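Peptide ABC transporter, peptide-binding protein (Thermus thermophilus, PDB 2D5W) binds oligopeptides, here crystallised with a pentapeptide, and probably hands them to a membrane ABC transporter for uptake. Local coordinates at residues 330-333 with 334-337; 540-543 with 544-548. All blocks are in the same frame, centred on the assembly; numbering follows the deposited sequence.

Interaction 1 (330-333 with 334-337); sequences AILH and ALNR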
ATOM      1  N   ALA A 330     -22.602  15.318   3.970  1.00 10.28           N
ATOM      2  CA  ALA A 330     -22.537  16.769   4.115  1.00 10.14           C
ATOM      3  C   ALA A 330     -21.116  17.261   3.875  1.00 10.42           C
ATOM      4  O   ALA A 330     -20.897  18.223   3.138  1.00 11.36           O
ATOM      5  CB  ALA A 330     -23.004  17.179   5.511  1.00 11.16           C
ATOM      6  N   ILE A 331     -20.148  16.605   4.504  1.00  9.79           N
ATOM      7  CA  ILE A 331     -18.762  17.006   4.332  1.00 10.18           C
ATOM      8  C   ILE A 331     -18.345  16.911   2.868  1.00  9.58           C
ATOM      9  O   ILE A 331     -17.718  17.829   2.341  1.00 10.02           O
ATOM     10  CB  ILE A 331     -17.811  16.147   5.202  1.00  9.91           C
ATOM     11  CG1 ILE A 331     -18.065  16.435   6.688  1.00 10.43           C
ATOM     12  CG2 ILE A 331     -16.352  16.452   4.850  1.00 10.56           C
ATOM     13  CD1 ILE A 331     -17.310  15.515   7.637  1.00 12.56           C
ATOM     14  N   LEU A 332     -18.709  15.819   2.198  1.00  9.43           N
ATOM     15  CA  LEU A 332     -18.318  15.665   0.801  1.00  9.49           C
ATOM     16  C   LEU A 332     -18.923  16.753  -0.087  1.00  9.84           C
ATOM     17  O   LEU A 332     -18.267  17.237  -1.013  1.00 10.10           O
ATOM     18  CB  LEU A 332     -18.691  14.271   0.278  1.00  9.84           C
ATOM     19  CG  LEU A 332     -18.060  13.893  -1.073  1.00  9.09           C
ATOM     20  CD1 LEU A 332     -16.546  14.085  -1.016  1.00 10.84           C
ATOM     21  CD2 LEU A 332     -18.405  12.452  -1.423  1.00 10.36           C
ATOM     22  N   HIS A 333     -20.170  17.137   0.188  1.00 10.07           N
ATOM     23  CA  HIS A 333     -20.820  18.196  -0.588  1.00 10.55           C
ATOM     24  C   HIS A 333     -20.096  19.528  -0.380  1.00 10.39           C
ATOM     25  O   HIS A 333     -20.223  20.446  -1.195  1.00 11.53           O
ATOM     26  CB  HIS A 333     -22.289  18.371  -0.171  1.00 11.35           C
ATOM     27  CG  HIS A 333     -23.237  17.425  -0.842  1.00 11.41           C
ATOM     28  ND1 HIS A 333     -23.332  17.306  -2.211  1.00 12.40           N
ATOM     29  CD2 HIS A 333     -24.176  16.595  -0.327  1.00 11.82           C
ATOM     30  CE1 HIS A 333     -24.290  16.444  -2.512  1.00 12.28           C
ATOM     31  NE2 HIS A 333     -24.818  16.001  -1.385  1.00 12.89           N
ATOM     32  N   ALA A 334     -19.346  19.635   0.716  1.00  9.48           N
ATOM     33  CA  ALA A 334     -18.610  20.857   1.022  1.00 10.38           C
ATOM     34  C   ALA A 334     -17.179  20.843   0.488  1.00 10.75           C
ATOM     35  O   ALA A 334     -16.458  21.827   0.625  1.00 11.78           O
ATOM     36  CB  ALA A 334     -18.604  21.097   2.525  1.00 10.92           C
ATOM     37  N   LEU A 335     -16.764  19.724  -0.102  1.00 10.37           N
ATOM     38  CA  LEU A 335     -15.422  19.615  -0.669  1.00  9.99           C
ATOM     39  C   LEU A 335     -15.528  19.879  -2.167  1.00 10.04           C
ATOM     40  O   LEU A 335     -16.137  19.101  -2.901  1.00 10.74           O
ATOM     41  CB  LEU A 335     -14.841  18.218  -0.425  1.00 10.18           C
ATOM     42  CG  LEU A 335     -14.773  17.744   1.031  1.00  9.80           C
ATOM     43  CD1 LEU A 335     -13.978  16.448   1.102  1.00 11.01           C
ATOM     44  CD2 LEU A 335     -14.120  18.806   1.906  1.00 10.59           C
ATOM     45  N   ASN A 336     -14.950  20.985  -2.625  1.00  9.71           N
ATOM     46  CA  ASN A 336     -15.015  21.318  -4.040  1.00 10.36           C
ATOM     47  C   ASN A 336     -13.949  20.535  -4.789  1.00  9.67           C
ATOM     48  O   ASN A 336     -12.943  21.085  -5.242  1.00 10.42           O
ATOM     49  CB  ASN A 336     -14.815  22.817  -4.247  1.00 11.53           C
ATOM     50  CG  ASN A 336     -15.092  23.239  -5.669  1.00 11.64           C
ATOM     51  OD1 ASN A 336     -15.448  22.415  -6.514  1.00 12.03           O
ATOM     52  ND2 ASN A 336     -14.936  24.528  -5.944  1.00 13.68           N
ATOM     53  N   ARG A 337     -14.191  19.236  -4.923  1.00  9.66           N
ATOM     54  CA  ARG A 337     -13.255  18.340  -5.584  1.00 10.14           C
ATOM     55  C   ARG A 337     -13.044  18.655  -7.059  1.00 10.16           C
ATOM     56  O   ARG A 337     -11.913  18.636  -7.545  1.00 10.40           O
ATOM     57  CB  ARG A 337     -13.720  16.891  -5.409  1.00  9.96           C
ATOM     58  CG  ARG A 337     -13.773  16.450  -3.951  1.00  9.91           C
ATOM     59  CD  ARG A 337     -14.343  15.052  -3.820  1.00 10.12           C
ATOM     60  NE  ARG A 337     -15.738  15.008  -4.244  1.00  9.58           N
ATOM     61  CZ  ARG A 337     -16.366  13.907  -4.640  1.00  9.46           C
ATOM     62  NH1 ARG A 337     -17.636  13.965  -5.010  1.00 10.02           N
ATOM     63  NH2 ARG A 337     -15.727  12.745  -4.674  1.00  9.68           N
TER

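Interaction 2 (540-543 with 544-548); sequences EELP and ALPLY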
ATOM      1  N   GLU A 540     -23.398   5.303  -1.398  1.00 10.39           N
ATOM      2  CA  GLU A 540     -24.503   5.866  -0.633  1.00 11.46           C
ATOM      3  C   GLU A 540     -24.089   6.130   0.810  1.00 12.03           C
ATOM      4  O   GLU A 540     -24.508   7.118   1.413  1.00 13.01           O
ATOM      5  CB  GLU A 540     -25.709   4.921  -0.646  1.00 13.49           C
ATOM      6  CG  GLU A 540     -26.813   5.326   0.334  1.00 16.52           C
ATOM      7  CD  GLU A 540     -27.336   6.739   0.102  1.00 18.25           C
ATOM      8  OE1 GLU A 540     -27.933   7.313   1.038  1.00 19.64           O
ATOM      9  OE2 GLU A 540     -27.164   7.276  -1.012  1.00 19.65           O
ATOM     10  N   GLU A 541     -23.248   5.252   1.353  1.00 11.45           N
ATOM     11  CA  GLU A 541     -22.807   5.351   2.741  1.00 11.43           C
ATOM     12  C   GLU A 541     -21.539   6.174   2.994  1.00 10.55           C
ATOM     13  O   GLU A 541     -21.325   6.652   4.109  1.00 10.96           O
ATOM     14  CB  GLU A 541     -22.613   3.939   3.296  1.00 12.87           C
ATOM     15  CG  GLU A 541     -23.836   3.044   3.137  1.00 17.07           C
ATOM     16  CD  GLU A 541     -24.668   2.966   4.398  1.00 22.45           C
ATOM     17  OE1 GLU A 541     -25.035   4.026   4.943  1.00 20.09           O
ATOM     18  OE2 GLU A 541     -24.957   1.836   4.844  1.00 25.64           O
ATOM     19  N   LEU A 542     -20.701   6.325   1.971  1.00  9.78           N
ATOM     20  CA  LEU A 542     -19.451   7.082   2.090  1.00  9.49           C
ATOM     21  C   LEU A 542     -18.627   6.767   3.343  1.00  9.68           C
ATOM     22  O   LEU A 542     -18.358   7.650   4.162  1.00 10.17           O
ATOM     23  CB  LEU A 542     -19.728   8.589   2.039  1.00 10.50           C
ATOM     24  CG  LEU A 542     -20.259   9.166   0.726  1.00 10.37           C
ATOM     25  CD1 LEU A 542     -20.521  10.652   0.920  1.00 11.36           C
ATOM     26  CD2 LEU A 542     -19.258   8.937  -0.402  1.00 10.74           C
ATOM     27  N   PRO A 543     -18.213   5.499   3.512  1.00  9.39           N
ATOM     28  CA  PRO A 543     -17.413   5.160   4.697  1.00  9.63           C
ATOM     29  C   PRO A 543     -16.102   5.951   4.704  1.00  9.05           C
ATOM     30  O   PRO A 543     -15.496   6.166   5.751  1.00  9.97           O
ATOM     31  CB  PRO A 543     -17.214   3.651   4.566  1.00 10.49           C
ATOM     32  CG  PRO A 543     -17.336   3.401   3.092  1.00 10.50           C
ATOM     33  CD  PRO A 543     -18.461   4.311   2.676  1.00  9.74           C
ATOM     34  N   ALA A 544     -15.670   6.363   3.516  1.00  9.34           N
ATOM     35  CA  ALA A 544     -14.482   7.194   3.344  1.00  8.99           C
ATOM     36  C   ALA A 544     -14.882   8.176   2.249  1.00  9.22           C
ATOM     37  O   ALA A 544     -15.805   7.904   1.481  1.00  9.80           O
ATOM     38  CB  ALA A 544     -13.284   6.363   2.898  1.00 10.00           C
ATOM     39  N   LEU A 545     -14.208   9.318   2.180  1.00  8.74           N
ATOM     40  CA  LEU A 545     -14.533  10.312   1.168  1.00  8.77           C
ATOM     41  C   LEU A 545     -13.567  10.182   0.002  1.00  8.72           C
ATOM     42  O   LEU A 545     -12.363  10.393   0.157  1.00  8.93           O
ATOM     43  CB  LEU A 545     -14.450  11.721   1.761  1.00  9.31           C
ATOM     44  CG  LEU A 545     -15.199  11.938   3.080  1.00  9.85           C
ATOM     45  CD1 LEU A 545     -15.087  13.396   3.498  1.00 10.81           C
ATOM     46  CD2 LEU A 545     -16.660  11.547   2.921  1.00 11.96           C
ATOM     47  N   PRO A 546     -14.077   9.810  -1.179  1.00  7.90           N
ATOM     48  CA  PRO A 546     -13.184   9.674  -2.333  1.00  8.09           C
ATOM     49  C   PRO A 546     -12.801  11.052  -2.860  1.00  8.01           C
ATOM     50  O   PRO A 546     -13.652  11.938  -2.946  1.00  9.52           O
ATOM     51  CB  PRO A 546     -14.034   8.885  -3.323  1.00  7.90           C
ATOM     52  CG  PRO A 546     -15.421   9.421  -3.058  1.00  9.34           C
ATOM     53  CD  PRO A 546     -15.479   9.525  -1.545  1.00  9.12           C
ATOM     54  N   LEU A 547     -11.527  11.244  -3.191  1.00  7.90           N
ATOM     55  CA  LEU A 547     -11.096  12.536  -3.716  1.00  8.45           C
ATOM     56  C   LEU A 547     -10.767  12.456  -5.208  1.00  8.89           C
ATOM     57  O   LEU A 547     -11.509  12.990  -6.031  1.00  9.30           O
ATOM     58  CB  LEU A 547      -9.901  13.081  -2.918  1.00  9.24           C
ATOM     59  CG  LEU A 547     -10.195  13.425  -1.449  1.00  8.29           C
ATOM     60  CD1 LEU A 547      -8.962  14.063  -0.824  1.00  9.14           C
ATOM     61  CD2 LEU A 547     -11.390  14.373  -1.351  1.00 10.20           C
ATOM     62  N   TYR A 548      -9.673  11.791  -5.566  1.00  8.26           N
ATOM     63  CA  TYR A 548      -9.304  11.659  -6.973  1.00  8.64           C
ATOM     64  C   TYR A 548      -8.378  10.477  -7.226  1.00  8.91           C
ATOM     65  O   TYR A 548      -7.747   9.961  -6.302  1.00  8.71           O
ATOM     66  CB  TYR A 548      -8.656  12.956  -7.496  1.00  8.63           C
ATOM     67  CG  TYR A 548      -7.496  13.494  -6.679  1.00  8.53           C
ATOM     68  CD1 TYR A 548      -7.702  14.413  -5.646  1.00  9.38           C
ATOM     69  CD2 TYR A 548      -6.187  13.103  -6.956  1.00  9.01           C
ATOM     70  CE1 TYR A 548      -6.625  14.928  -4.915  1.00  9.00           C
ATOM     71  CE2 TYR A 548      -5.111  13.609  -6.231  1.00  9.12           C
ATOM     72  CZ  TYR A 548      -5.334  14.518  -5.217  1.00  8.81           C
ATOM     73  OH  TYR A 548      -4.257  15.012  -4.514  1.00 10.12           O
TER

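Interaction 1 (330-333 with 334-337)
With CG of Leu332 swung opposite the backbone N (chi1 -167°) and the chain of Arg337 bent at chi3 (-65°), the two side chains meet nearly at a right angle. Leu332 CD1 lies over one face of the guanidinium, offset toward its rim and 3.5 Å from Arg337 NE. The pair shows how a buried arginine can use its flat face for packing while its nitrogens bond outward: NH1 to Tyr370 O and NH2 to Pro546 O. The backbone closes the helix end with two three-residue bonds and one weak four-residue bond. Ala334 N donates to Ile331 O at 2.9 Å, with a weaker share going to Ala330 O, and Leu335 N reaches Leu332 O at 3.0 Å. Leu335 folds back over this turn, its CG 3.2 Å from Ile331 O and its CD1 4.1 Å from Leu332 CD1. An inverse gamma turn centred on Asn336 then redirects the chain, and Asn336 OD1 caps Gly339 N as the N-cap of the next helix. This short link joins helix 325-333 to helix 337-345, with Ala334 touching helices 374-383 and 416-431, and Ile331 and Leu335 packing on Leu545 of strand 544-557.

Interaction 2 (540-543 with 544-548)
Pro543 O, in the turn that brings Leu542 against Pro546, accepts a hydrogen bond from Lys310 NZ. The polar grip on this compact helix-to-strand turn thus comes from outside it, while its own two halves are joined by apolar contact. Leu542 is the first residue to leave helix 524-541, and it does so with a positive phi of 46°, which turns the chain sharply away from the helix axis. Pro543 follows, and its nitrogen, closed into the ring, has no hydrogen with which to prolong the helical pattern. From there the chain runs on into strand 544-557.

Across the turn, a chi1 of -66° sets CG of Leu542 opposite the carbonyl carbon, and CD2 of Leu542 meets Pro546 CD at 4.0 Å, the side chain and the ring crossing at about a right angle. On the same leucine, Leu542 CB lies 4.4 Å from Leu545 CD2. The leucine thereby bridges two successive strand residues. Ala544 O is enclosed by the same contact, 4.0 Å from Leu542 CB, and has no polar partner in the model.

The last carbonyl of the helix finds a positive partner instead: Glu541 O bonds to Arg328 NH1, and Leu542 O receives a weak bond from NE of the same arginine. Such a charge would probably suit the negative end of the helix. The turn delivers the chain from helix 524-541 into strand 544-557, which pairs antiparallel with strand 293-308, while helix 325-333 packs on Leu542 and Leu545, and Trp538 of the same helix 524-541 touches both Pro543 and Pro546.

How the interactions relate
Although some two hundred residues separate them along the chain, interaction 1 coming first, the two turns have centres about 10 Å apart and touch directly. Both sit on the same side of the chain's centre. Ile331 CG2 packs on Leu545 CD1 at 3.6 Å, and Leu332 CD2 on Leu542 CD1 at 3.6 Å, so that the end of helix 325-333 fits against the helix-to-strand turn; Arg337 CD adds a contact with Leu547 CD2 at 3.9 Å. Interaction 2 starts a strand of the seven-stranded mixed sheet, and interaction 1 links helices 325-333 and 337-345, which pack beside that strand. Together they illustrate how turns distant in sequence can join helices to a sheet.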